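Local coordinates for ABC-type transport auxiliary lipoprotein component domain-containing protein (Xanthomonas campestris pv. campestris, PDB 2IQI), which is of unknown function but belongs to the ABC-type transport auxiliary lipoprotein family and probably assists an ABC transporter at the bacterial cell envelope, at residues E111-G116 and A121-L126; D71-S76 and T167-E172; V138-T143 and L178-Q183; R41-D44 and I48-R51; D75-A80 and Y101-D106. One frame throughout, in Å; residues are numbered along the deposited sequence.

Contact 1: residues E111-G116 and A121-L126; sequences ESDYAG and AATIEL
With its carboxylate extended anti to the backbone N (chi1 -178°), Asp113 meets Thr123, whose OG1 sits beside its own backbone N (chi1 -63°), on one face of the sheet. The closest direct approach of the two side chains is Asp113 CB to Thr123 OG1, 3.6 Å; their polar ends are joined through a water that donates to Asp113 OD2 at 2.8 Å and lies 2.6 Å from Thr123 OG1. The other carboxylate oxygen, OD1, accepts Ala115 N from above the carboxylate plane, an Asx turn that begins the loop.

Two hydrogen-bonded pairs hold the backbones together. Glu111 N reaches Thr123 O at 3.0 Å and Thr123 N returns to Glu111 O at 2.8 Å; Asp113 N to Ala121 O and Ala121 N to Asp113 O repeat the pattern. Between them, the non-hydrogen-bonded pair Ser112 and Ala122 turns to the other face, which is covered by Val158 and Phe162 of helix 155-185, while Ser112 OG bonds to Tyr60 OH. Glu111 sends its carboxylate to a salt bridge with Arg51. The arrangement is that of an antiparallel beta hairpin, here joining the short strand 112-113 to the long strand 121-132.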
# COMPACT_ATOMS: atom_id res chain seq x y z
N GLU A 111 9.08 6.07 0.78
CA GLU A 111 10.44 6.55 0.91
C GLU A 111 11.22 5.89 2.04
O GLU A 111 10.66 5.46 3.04
CB GLU A 111 10.45 8.06 1.08
CG GLU A 111 9.75 8.52 2.37
CD GLU A 111 9.53 10.03 2.44
OE1 GLU A 111 10.16 10.68 3.31
OE2 GLU A 111 8.75 10.58 1.64
N SER A 112 12.53 5.81 1.85
CA SER A 112 13.44 5.50 2.93
C SER A 112 13.70 6.77 3.73
O SER A 112 14.28 7.70 3.22
CB SER A 112 14.73 4.98 2.36
OG SER A 112 15.53 4.51 3.39
N ASP A 113 13.23 6.81 4.97
CA ASP A 113 13.22 8.05 5.76
C ASP A 113 14.19 7.95 6.92
O ASP A 113 14.03 7.09 7.80
CB ASP A 113 11.81 8.35 6.24
CG ASP A 113 11.68 9.67 7.04
OD1 ASP A 113 12.55 10.58 6.94
OD2 ASP A 113 10.65 9.79 7.76
N TYR A 114 15.19 8.82 6.91
CA TYR A 114 16.23 8.78 7.95
C TYR A 114 15.71 9.34 9.25
O TYR A 114 16.14 8.92 10.32
CB TYR A 114 17.52 9.48 7.53
CG TYR A 114 18.50 8.59 6.81
CD1 TYR A 114 19.56 7.97 7.51
CD2 TYR A 114 18.37 8.35 5.44
CE1 TYR A 114 20.47 7.14 6.83
CE2 TYR A 114 19.25 7.55 4.76
CZ TYR A 114 20.29 6.94 5.44
OH TYR A 114 21.15 6.14 4.72
N ALA A 115 14.77 10.28 9.14
CA ALA A 115 14.12 10.95 10.27
C ALA A 115 15.11 11.39 11.40
O ALA A 115 14.94 11.06 12.58
CB ALA A 115 12.95 10.07 10.81
N GLY A 116 16.17 12.12 11.02
CA GLY A 116 17.30 12.38 11.95
C GLY A 116 17.77 11.20 12.81
O GLY A 116 18.02 11.33 14.01
N ALA A 121 13.96 4.54 8.02
CA ALA A 121 12.77 3.70 8.10
C ALA A 121 12.07 3.69 6.74
O ALA A 121 11.84 4.74 6.15
CB ALA A 121 11.83 4.21 9.18
N ALA A 122 11.75 2.49 6.24
CA ALA A 122 10.92 2.39 5.04
C ALA A 122 9.52 2.84 5.41
O ALA A 122 8.92 2.27 6.31
CB ALA A 122 10.89 1.00 4.51
N THR A 123 9.03 3.85 4.72
CA THR A 123 7.88 4.59 5.12
C THR A 123 6.85 4.67 3.99
O THR A 123 7.15 5.15 2.88
CB THR A 123 8.31 6.00 5.54
OG1 THR A 123 9.17 5.89 6.68
CG2 THR A 123 7.11 6.90 5.90
N ILE A 124 5.63 4.23 4.29
CA ILE A 124 4.56 4.36 3.36
C ILE A 124 3.49 5.12 4.07
O ILE A 124 3.08 4.75 5.17
CB ILE A 124 4.05 2.99 2.87
CG1 ILE A 124 5.20 2.19 2.25
CG2 ILE A 124 3.08 3.18 1.77
CD1 ILE A 124 4.82 0.85 1.79
N GLU A 125 3.06 6.22 3.48
CA GLU A 125 1.88 6.93 3.93
C GLU A 125 0.93 7.07 2.76
O GLU A 125 1.33 7.52 1.67
CB GLU A 125 2.25 8.27 4.52
CG GLU A 125 1.05 9.21 4.66
CD GLU A 125 1.43 10.58 5.26
OE1 GLU A 125 2.65 10.78 5.59
OE2 GLU A 125 0.52 11.44 5.44
N LEU A 126 -0.33 6.68 3.00
CA LEU A 126 -1.37 6.69 1.96
C LEU A 126 -2.81 6.93 2.51
O LEU A 126 -3.08 6.72 3.72
CB LEU A 126 -1.30 5.44 1.10
CG LEU A 126 -1.52 4.10 1.82
CD1 LEU A 126 -3.03 3.82 2.01
CD2 LEU A 126 -0.75 2.87 1.17
O HOH W 1 9.37 7.46 8.74

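Contact 2: residues D71-S76 and T167-E172; sequences DMLEDS and TQVTTE
Leu73 and Val169 cross at about a right angle where helix 69-82 meets helix 155-185, with Leu73 CD1 4.2 Å from Val169 CG1. Leu73 gets there by extending away from its backbone N (chi1 -172°), which carries its branched end across to the other helix, although its CB does not aim there directly. Val169 answers with CG1, the methyl lodged between its backbone N and carbonyl carbon (chi1 82°). The junction is closed on the sheet side by Leu126, which packs against both residues; Leu73 also rests on Ile105 and Val107, and Val169 on Phe144 and Val146.

Nearly a turn beyond Leu73, Ser76 faces Thr170, the residue that follows Val169 on the other helix, and the two meet in a different way. Thr170 lays OG1 3.4 Å from Ser76 CB and CG2 3.5 Å from the backbone O of Ser76, so that it sits over the small serine with both branches. The two hydroxyls do not pair, Ser76 OG and Thr170 OG1 being 4.2 Å apart. Each is turned back on its own helix instead: Ser76 OG bonds to Met72 O at 2.9 Å, and Thr170 OG1 to Leu166 O. Met72 O thereby receives Ser76 N and Ser76 OG from opposite faces of its plane.

The chemistry is therefore that of a small, buried helix-helix interface held by van der Waals contact: its closest approaches pair an oxygen with a carbon or methyl with methyl, and each hydroxyl is satisfied by a carbonyl of its own helix.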
# COMPACT_ATOMS: atom_id res chain seq x y z
N ASP A 71 2.25 0.52 -8.54
CA ASP A 71 1.88 -0.80 -9.05
C ASP A 71 2.18 -1.94 -8.06
O ASP A 71 1.46 -2.96 -8.08
CB ASP A 71 2.53 -1.12 -10.41
CG ASP A 71 2.12 -0.14 -11.54
OD1 ASP A 71 1.11 0.62 -11.42
OD2 ASP A 71 2.83 -0.12 -12.58
N MET A 72 3.26 -1.80 -7.25
CA MET A 72 3.60 -2.81 -6.22
C MET A 72 2.43 -2.79 -5.23
O MET A 72 1.97 -3.83 -4.75
CB MET A 72 4.91 -2.52 -5.43
CG MET A 72 6.22 -2.31 -6.20
SD MET A 72 7.66 -1.93 -5.11
CE MET A 72 7.69 -3.48 -4.27
N LEU A 73 1.95 -1.56 -4.97
CA LEU A 73 0.84 -1.33 -4.08
C LEU A 73 -0.50 -1.82 -4.65
O LEU A 73 -1.27 -2.52 -3.99
CB LEU A 73 0.79 0.11 -3.61
CG LEU A 73 -0.29 0.19 -2.52
CD1 LEU A 73 0.30 -0.02 -1.14
CD2 LEU A 73 -1.09 1.50 -2.63
N GLU A 74 -0.78 -1.47 -5.89
CA GLU A 74 -1.90 -2.07 -6.60
C GLU A 74 -1.86 -3.62 -6.66
O GLU A 74 -2.86 -4.28 -6.47
CB GLU A 74 -2.00 -1.45 -7.98
CG GLU A 74 -3.32 -1.64 -8.65
CD GLU A 74 -3.22 -1.47 -10.16
OE1 GLU A 74 -2.34 -0.68 -10.62
OE2 GLU A 74 -4.02 -2.14 -10.88
N ASP A 75 -0.71 -4.22 -6.88
CA ASP A 75 -0.68 -5.68 -6.88
C ASP A 75 -0.79 -6.28 -5.48
O ASP A 75 -1.31 -7.38 -5.35
CB ASP A 75 0.55 -6.26 -7.61
CG ASP A 75 0.55 -5.97 -9.11
OD1 ASP A 75 -0.38 -5.24 -9.56
OD2 ASP A 75 1.46 -6.47 -9.82
N SER A 76 -0.28 -5.62 -4.45
CA SER A 76 -0.32 -6.23 -3.13
C SER A 76 -1.72 -6.31 -2.66
O SER A 76 -2.14 -7.32 -2.08
CB SER A 76 0.47 -5.41 -2.11
OG SER A 76 1.82 -5.53 -2.44
N THR A 167 3.79 -5.08 3.53
CA THR A 167 2.96 -6.18 4.03
C THR A 167 2.02 -5.62 5.10
O THR A 167 0.80 -5.85 5.03
CB THR A 167 3.81 -7.35 4.55
OG1 THR A 167 4.57 -7.89 3.47
CG2 THR A 167 2.94 -8.47 5.15
N GLN A 168 2.57 -4.84 6.03
CA GLN A 168 1.75 -4.25 7.10
C GLN A 168 0.66 -3.27 6.60
O GLN A 168 -0.48 -3.38 7.06
CB GLN A 168 2.61 -3.65 8.20
CG GLN A 168 1.81 -2.97 9.28
CD GLN A 168 2.67 -2.27 10.35
OE1 GLN A 168 3.83 -2.61 10.56
NE2 GLN A 168 2.07 -1.30 11.03
N VAL A 169 0.96 -2.34 5.68
CA VAL A 169 -0.07 -1.39 5.21
C VAL A 169 -1.16 -2.11 4.43
O VAL A 169 -2.33 -1.78 4.60
CB VAL A 169 0.48 -0.09 4.46
CG1 VAL A 169 0.82 -0.32 3.00
CG2 VAL A 169 -0.50 1.06 4.58
N THR A 170 -0.78 -3.09 3.60
CA THR A 170 -1.73 -3.85 2.79
C THR A 170 -2.67 -4.60 3.75
O THR A 170 -3.86 -4.68 3.51
CB THR A 170 -1.02 -4.87 1.86
OG1 THR A 170 -0.13 -4.18 0.98
CG2 THR A 170 -1.98 -5.68 1.03
N THR A 171 -2.12 -5.14 4.85
CA THR A 171 -2.93 -5.89 5.82
C THR A 171 -3.96 -4.94 6.46
O THR A 171 -5.11 -5.33 6.76
CB THR A 171 -2.05 -6.55 6.90
OG1 THR A 171 -1.18 -7.50 6.28
CG2 THR A 171 -2.87 -7.28 7.85
N GLU A 172 -3.55 -3.71 6.69
CA GLU A 172 -4.43 -2.76 7.33
C GLU A 172 -5.50 -2.31 6.32
O GLU A 172 -6.62 -2.00 6.70
CB GLU A 172 -3.64 -1.58 7.91
CG GLU A 172 -2.88 -1.90 9.21
CD GLU A 172 -1.93 -0.75 9.72
OE1 GLU A 172 -2.15 0.48 9.43
OE2 GLU A 172 -0.95 -1.10 10.45

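Contact 3: residues V138-T143 and L178-Q183; sequences VVASRT and LITGQQ
A classic beta bulge brings Val139 and Ala140 up against Thr180: both residues lie opposite Leu130 of the neighbouring strand 121-132, and both hydrogen-bond to it through the backbone. Because the extra residue breaks the usual alternation, the two consecutive CB atoms are both directed toward helix 155-185. Val139 departs from extended geometry to allow this, with a psi of -49°.

A single methyl of the helix receives the pair. Thr180 CG2 lies 3.7 Å from Val139 CG1 and 3.8 Å from Ala140 CB, so the threonine reaches into the strand with its carbon branch. Its torsion (chi1 -50°) places CG2 anti to the backbone N and leaves OG1 beside that nitrogen, where the hydroxyl bonds back to Trp176 O one turn earlier in the helix. Val139 and Thr180 run past each other in opposite directions rather than meeting end on.

In the fold, this is where the last turns of the long C-terminal helix lie across the strand 137-149 of the mixed sheet, near its beginning, and the backbones stay well apart, with Ala140 CA 7.4 Å from Thr180 CA. The residues involved are only partly shielded from solvent. Neighbours extend the patch: Trp176 packs on Ala140, and Val139 touches Asp184 of the helix and the ring of Tyr101, whose hydroxyl is hydrogen-bonded to Asp184 OD1.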
# COMPACT_ATOMS: atom_id res chain seq x y z
N VAL A 138 -19.11 8.68 -0.75
CA VAL A 138 -17.99 8.35 0.11
C VAL A 138 -18.47 7.62 1.34
O VAL A 138 -19.18 8.18 2.16
CB VAL A 138 -17.20 9.58 0.48
CG1 VAL A 138 -15.97 9.17 1.25
CG2 VAL A 138 -16.83 10.33 -0.81
N VAL A 139 -18.10 6.34 1.44
CA VAL A 139 -18.44 5.54 2.59
C VAL A 139 -17.58 5.94 3.78
O VAL A 139 -18.08 6.19 4.84
CB VAL A 139 -18.30 4.06 2.29
CG1 VAL A 139 -18.37 3.27 3.58
CG2 VAL A 139 -19.38 3.61 1.34
N ALA A 140 -16.27 6.02 3.57
CA ALA A 140 -15.30 6.43 4.59
C ALA A 140 -13.94 6.61 3.94
O ALA A 140 -13.72 6.30 2.75
CB ALA A 140 -15.19 5.41 5.68
N SER A 141 -13.02 7.13 4.74
CA SER A 141 -11.73 7.56 4.27
C SER A 141 -10.85 7.35 5.47
O SER A 141 -11.33 7.47 6.59
CB SER A 141 -11.78 9.03 3.91
OG SER A 141 -10.72 9.35 3.01
N ARG A 142 -9.58 7.01 5.23
CA ARG A 142 -8.63 6.78 6.30
C ARG A 142 -7.20 6.88 5.82
O ARG A 142 -6.83 6.32 4.80
CB ARG A 142 -8.83 5.41 6.94
CG ARG A 142 -7.85 5.20 8.05
CD ARG A 142 -8.02 3.95 8.81
NE ARG A 142 -9.18 4.00 9.67
CZ ARG A 142 -9.51 3.03 10.52
NH1 ARG A 142 -8.73 1.94 10.64
NH2 ARG A 142 -10.60 3.15 11.26
N THR A 143 -6.39 7.58 6.60
CA THR A 143 -4.96 7.68 6.37
C THR A 143 -4.26 6.56 7.10
O THR A 143 -4.56 6.30 8.25
CB THR A 143 -4.47 9.04 6.81
OG1 THR A 143 -5.04 10.01 5.92
CG2 THR A 143 -2.96 9.16 6.75
N LEU A 178 -12.80 -4.51 3.95
CA LEU A 178 -13.80 -5.51 4.22
C LEU A 178 -14.72 -5.09 5.34
O LEU A 178 -15.92 -5.27 5.22
CB LEU A 178 -13.17 -6.84 4.59
CG LEU A 178 -12.31 -7.42 3.50
CD1 LEU A 178 -11.78 -8.67 4.05
CD2 LEU A 178 -13.11 -7.66 2.18
N ILE A 179 -14.18 -4.57 6.44
CA ILE A 179 -15.03 -4.23 7.59
C ILE A 179 -15.88 -3.01 7.26
O ILE A 179 -17.11 -3.05 7.44
CB ILE A 179 -14.20 -4.08 8.89
CG1 ILE A 179 -13.76 -5.47 9.34
CG2 ILE A 179 -14.97 -3.34 9.99
CD1 ILE A 179 -12.71 -5.45 10.38
N THR A 180 -15.26 -1.95 6.75
CA THR A 180 -16.01 -0.75 6.42
C THR A 180 -17.06 -1.05 5.34
O THR A 180 -18.22 -0.66 5.46
CB THR A 180 -15.10 0.40 5.97
OG1 THR A 180 -14.01 0.59 6.90
CG2 THR A 180 -15.90 1.66 5.87
N GLY A 181 -16.66 -1.79 4.31
CA GLY A 181 -17.58 -2.16 3.26
C GLY A 181 -18.79 -2.85 3.82
O GLY A 181 -19.92 -2.47 3.51
N GLN A 182 -18.55 -3.85 4.65
CA GLN A 182 -19.57 -4.67 5.24
C GLN A 182 -20.50 -3.89 6.20
O GLN A 182 -21.69 -4.16 6.27
CB GLN A 182 -18.92 -5.85 5.95
CG GLN A 182 -19.87 -6.92 6.48
CD GLN A 182 -20.76 -7.56 5.40
OE1 GLN A 182 -20.71 -7.22 4.21
NE2 GLN A 182 -21.57 -8.50 5.84
N GLN A 183 -19.98 -2.92 6.93
CA GLN A 183 -20.85 -2.17 7.82
C GLN A 183 -21.73 -1.28 7.00
O GLN A 183 -22.86 -0.99 7.41
CB GLN A 183 -20.09 -1.41 8.92
CG GLN A 183 -19.71 -2.37 10.05
CD GLN A 183 -18.61 -1.88 11.02
OE1 GLN A 183 -17.96 -0.83 10.80
NE2 GLN A 183 -18.41 -2.65 12.10

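Contact 4: residues R41-D44 and I48-R51; sequences RIID and INVR
Asn49 has the largest surface buried here, and its amide does the work: ND2 donates to the backbone O of Ile42 at 3.2 Å, with an N-H...O angle of 152°. The carbonyl oxygen lies in the plane of the Asn49 amide, but the reverse is not true, since the nitrogen comes from above the plane of the Ile42 carbonyl, 61° out of it. The side chain is directed at the 41-44 segment by a first torsion of -56°, which sets CG beside the backbone N and anti to the carbonyl carbon.

Ile42 comes second. Besides offering its carbonyl, it lies obliquely across the asparagine side chain, with CG1 4.1 Å from Asn49 OD1 and 4.2 Å from Asn49 ND2. This one aliphatic branch thus touches the amide at both its oxygen and its nitrogen, though the residue itself is exposed. Ile43 contributes less, and mainly through its backbone: its CA is 3.9 Å from Asn49 ND2. Its own side chain starts off away from the strand and is buried against Val107 and Phe110 of strand 101-110.

The amide in this way ties a turn of helical backbone angles, 41-43, to the strand that follows it after a few residues. That strand, 49-51, runs antiparallel to 58-59 and parallel to 112-113, where Asn49 bonds through its backbone to Ser112. Just beyond the turn, Asp44 OD1 is hydrogen-bonded to Thr70 OG1, so the loop lies between strand 49-51, strand 101-110 and the start of helix 69-82.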
# COMPACT_ATOMS: atom_id res chain seq x y z
N ARG A 41 4.71 11.94 -9.57
CA ARG A 41 5.63 11.21 -10.45
C ARG A 41 6.86 10.64 -9.76
O ARG A 41 7.36 9.59 -10.15
CB ARG A 41 6.06 12.08 -11.63
CG ARG A 41 5.45 11.60 -12.93
CD ARG A 41 5.54 12.67 -14.01
NE ARG A 41 4.46 12.45 -14.97
CZ ARG A 41 4.45 12.88 -16.23
NH1 ARG A 41 5.48 13.58 -16.71
NH2 ARG A 41 3.40 12.61 -17.01
N ILE A 42 7.34 11.34 -8.75
CA ILE A 42 8.48 10.93 -7.97
C ILE A 42 8.25 9.60 -7.18
O ILE A 42 9.18 8.81 -7.00
CB ILE A 42 8.93 12.12 -7.07
CG1 ILE A 42 10.35 11.93 -6.53
CG2 ILE A 42 7.90 12.42 -5.94
CD1 ILE A 42 11.06 13.28 -6.22
N ILE A 43 7.01 9.35 -6.75
CA ILE A 43 6.65 8.12 -6.05
C ILE A 43 6.37 7.04 -7.08
O ILE A 43 6.70 5.86 -6.91
CB ILE A 43 5.35 8.31 -5.25
CG1 ILE A 43 5.59 9.18 -4.01
CG2 ILE A 43 4.75 6.96 -4.85
CD1 ILE A 43 4.33 9.34 -3.18
N ASP A 44 5.74 7.47 -8.16
CA ASP A 44 5.25 6.59 -9.20
C ASP A 44 6.33 6.31 -10.23
O ASP A 44 6.05 6.29 -11.44
CB ASP A 44 4.07 7.29 -9.87
CG ASP A 44 3.17 6.34 -10.58
OD1 ASP A 44 3.25 5.11 -10.31
OD2 ASP A 44 2.39 6.83 -11.42
N ILE A 48 13.83 4.55 -6.14
CA ILE A 48 13.62 4.38 -4.71
C ILE A 48 13.96 5.67 -4.02
O ILE A 48 15.10 6.09 -4.00
CB ILE A 48 14.47 3.24 -4.12
CG1 ILE A 48 14.25 1.96 -4.93
CG2 ILE A 48 14.11 3.07 -2.64
CD1 ILE A 48 14.94 0.75 -4.42
N ASN A 49 12.94 6.29 -3.45
CA ASN A 49 13.13 7.53 -2.72
C ASN A 49 13.78 7.38 -1.36
O ASN A 49 13.59 6.39 -0.64
CB ASN A 49 11.81 8.23 -2.58
CG ASN A 49 11.15 8.48 -3.92
OD1 ASN A 49 11.81 8.44 -4.95
ND2 ASN A 49 9.84 8.74 -3.90
N VAL A 50 14.57 8.40 -1.04
CA VAL A 50 15.24 8.48 0.22
C VAL A 50 15.24 9.94 0.66
O VAL A 50 15.47 10.83 -0.14
CB VAL A 50 16.67 7.84 0.13
CG1 VAL A 50 17.47 8.44 -1.02
CG2 VAL A 50 17.44 7.94 1.47
N ARG A 51 14.94 10.18 1.93
CA ARG A 51 14.96 11.51 2.53
C ARG A 51 16.11 11.55 3.53
O ARG A 51 15.93 11.22 4.71
CB ARG A 51 13.62 11.75 3.23
CG ARG A 51 13.43 13.13 3.87
CD ARG A 51 12.04 13.34 4.40
NE ARG A 51 11.02 12.98 3.41
CZ ARG A 51 10.31 13.84 2.69
NH1 ARG A 51 10.49 15.15 2.81
NH2 ARG A 51 9.41 13.38 1.85

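Contact 5: residues D75-A80 and Y101-D106; sequences DSVVRA and YKLAID
Apolar packing makes up the whole contact between helix and strand, and Val77 is the one helix residue in it, touching both Leu103 and Ile105. Val77 CG1 meets Leu103 CD2 at 3.9 Å, the two side chains reaching toward each other tip to tip. The second methyl, Val77 CG2, lies 4.1 Å from Ile105 CD1, but here the side chains pass in opposite directions. The valine torsion (chi1 164°) sets CG1 anti to the backbone N and CG2 anti to the carbonyl carbon, so that each methyl serves a different strand residue.

Leu103 and Ile105 stand two apart on strand 101-110 and therefore share a face of the mixed sheet, the one on which helix 69-82 lies. The strand runs parallel to 31-34 on one side and antiparallel to 121-132 on the other, and both neighbours widen the apolar floor: Val34 also packs on Val77, Leu32 and Ala128 on Leu103, Leu126 on Ile105. The helix face carrying Ser76 and Ala80 is covered instead by helix 155-185.

None of the charged groups pairs across the contact. Within the helix, Arg79 NH2 lies 3.1 Å from Asp75 OD2, one turn back, in a salt bridge with the oxygen well out of the guanidinium plane, so only the opposite charges attract. The methylene Asp75 CB sits 3.6 Å above that plane, over its centre. Beyond the helix, the carboxylate has further partners in Arg92, a salt bridge through OD1, and Gln67, through OD2.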
# COMPACT_ATOMS: atom_id res chain seq x y z
N ASP A 75 -0.71 -4.22 -6.88
CA ASP A 75 -0.68 -5.68 -6.88
C ASP A 75 -0.79 -6.28 -5.48
O ASP A 75 -1.31 -7.38 -5.35
CB ASP A 75 0.55 -6.26 -7.61
CG ASP A 75 0.55 -5.97 -9.11
OD1 ASP A 75 -0.38 -5.24 -9.56
OD2 ASP A 75 1.46 -6.47 -9.82
N SER A 76 -0.28 -5.62 -4.45
CA SER A 76 -0.32 -6.23 -3.13
C SER A 76 -1.72 -6.31 -2.66
O SER A 76 -2.14 -7.32 -2.08
CB SER A 76 0.47 -5.41 -2.11
OG SER A 76 1.82 -5.53 -2.44
N VAL A 77 -2.42 -5.21 -2.90
CA VAL A 77 -3.75 -4.99 -2.39
C VAL A 77 -4.71 -6.02 -3.00
O VAL A 77 -5.40 -6.76 -2.27
CB VAL A 77 -4.22 -3.53 -2.59
CG1 VAL A 77 -5.71 -3.42 -2.42
CG2 VAL A 77 -3.53 -2.63 -1.59
N VAL A 78 -4.71 -6.08 -4.33
CA VAL A 78 -5.56 -6.98 -5.09
C VAL A 78 -5.19 -8.43 -4.80
O VAL A 78 -6.06 -9.25 -4.55
CB VAL A 78 -5.44 -6.72 -6.58
CG1 VAL A 78 -5.97 -7.90 -7.35
CG2 VAL A 78 -6.18 -5.48 -6.95
N ARG A 79 -3.90 -8.76 -4.81
CA ARG A 79 -3.52 -10.11 -4.43
C ARG A 79 -3.94 -10.44 -3.03
O ARG A 79 -4.41 -11.54 -2.80
CB ARG A 79 -2.03 -10.37 -4.64
CG ARG A 79 -1.72 -10.15 -6.10
CD ARG A 79 -0.37 -10.57 -6.59
NE ARG A 79 -0.37 -10.17 -7.99
CZ ARG A 79 0.69 -9.78 -8.69
NH1 ARG A 79 1.88 -9.75 -8.09
NH2 ARG A 79 0.56 -9.40 -9.96
N ALA A 80 -3.81 -9.51 -2.07
CA ALA A 80 -4.23 -9.84 -0.69
C ALA A 80 -5.77 -10.03 -0.54
O ALA A 80 -6.22 -10.89 0.23
CB ALA A 80 -3.68 -8.88 0.30
N TYR A 101 -18.54 -1.66 -4.60
CA TYR A 101 -17.64 -0.65 -4.00
C TYR A 101 -16.39 -0.43 -4.82
O TYR A 101 -15.97 -1.33 -5.54
CB TYR A 101 -17.24 -1.04 -2.57
CG TYR A 101 -18.42 -1.06 -1.64
CD1 TYR A 101 -18.86 0.11 -1.00
CD2 TYR A 101 -19.14 -2.24 -1.42
CE1 TYR A 101 -19.97 0.10 -0.14
CE2 TYR A 101 -20.25 -2.27 -0.56
CZ TYR A 101 -20.65 -1.09 0.06
OH TYR A 101 -21.72 -1.11 0.90
N LYS A 102 -15.80 0.76 -4.67
CA LYS A 102 -14.54 1.11 -5.32
C LYS A 102 -13.54 1.56 -4.26
O LYS A 102 -13.83 2.47 -3.48
CB LYS A 102 -14.77 2.21 -6.36
CG LYS A 102 -13.49 2.83 -6.97
CD LYS A 102 -13.71 4.31 -7.41
CE LYS A 102 -12.98 4.61 -8.75
NZ LYS A 102 -12.99 6.06 -9.16
N LEU A 103 -12.37 0.90 -4.22
CA LEU A 103 -11.25 1.27 -3.31
C LEU A 103 -10.26 2.14 -4.04
O LEU A 103 -9.53 1.66 -4.93
CB LEU A 103 -10.54 0.04 -2.78
CG LEU A 103 -9.30 0.26 -1.93
CD1 LEU A 103 -9.59 1.03 -0.67
CD2 LEU A 103 -8.70 -1.07 -1.58
N ALA A 104 -10.21 3.42 -3.64
CA ALA A 104 -9.26 4.37 -4.22
C ALA A 104 -8.14 4.81 -3.24
O ALA A 104 -8.41 5.37 -2.17
CB ALA A 104 -10.00 5.58 -4.76
N ILE A 105 -6.89 4.59 -3.63
CA ILE A 105 -5.75 4.90 -2.80
C ILE A 105 -4.95 6.06 -3.37
O ILE A 105 -4.62 6.09 -4.52
CB ILE A 105 -4.84 3.66 -2.65
CG1 ILE A 105 -5.61 2.50 -2.03
CG2 ILE A 105 -3.71 3.94 -1.71
CD1 ILE A 105 -4.92 1.16 -2.23
N ASP A 106 -4.65 7.05 -2.54
CA ASP A 106 -3.73 8.11 -2.93
C ASP A 106 -2.49 7.89 -2.07
O ASP A 106 -2.61 7.81 -0.83
CB ASP A 106 -4.35 9.46 -2.66
CG ASP A 106 -3.53 10.60 -3.22
OD1 ASP A 106 -3.17 10.56 -4.43
OD2 ASP A 106 -3.26 11.57 -2.43

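From the N terminus, contact 4 closes first, a short loop that ends on strand 49-51. Helix 69-82 then starts both contact 5 and contact 2, which share Asp75 and Ser76. Contact 5 closes early, on strand 101-110, whereas contact 2 waits until helix 155-185. Nested inside that larger loop is contact 1, the hairpin whose strand 112-113 lies beside 49-51 of contact 4. Contact 3 opens within the contact 2 loop and closes beyond it, so the two cross, both using the C-terminal helix. Contacts 3 and 5 join a helix to the sheet, contact 2 joins the two helices, and contacts 1 and 4 hold strands and loop together, with contacts 3 and 4 on opposite sides of the chain's centre.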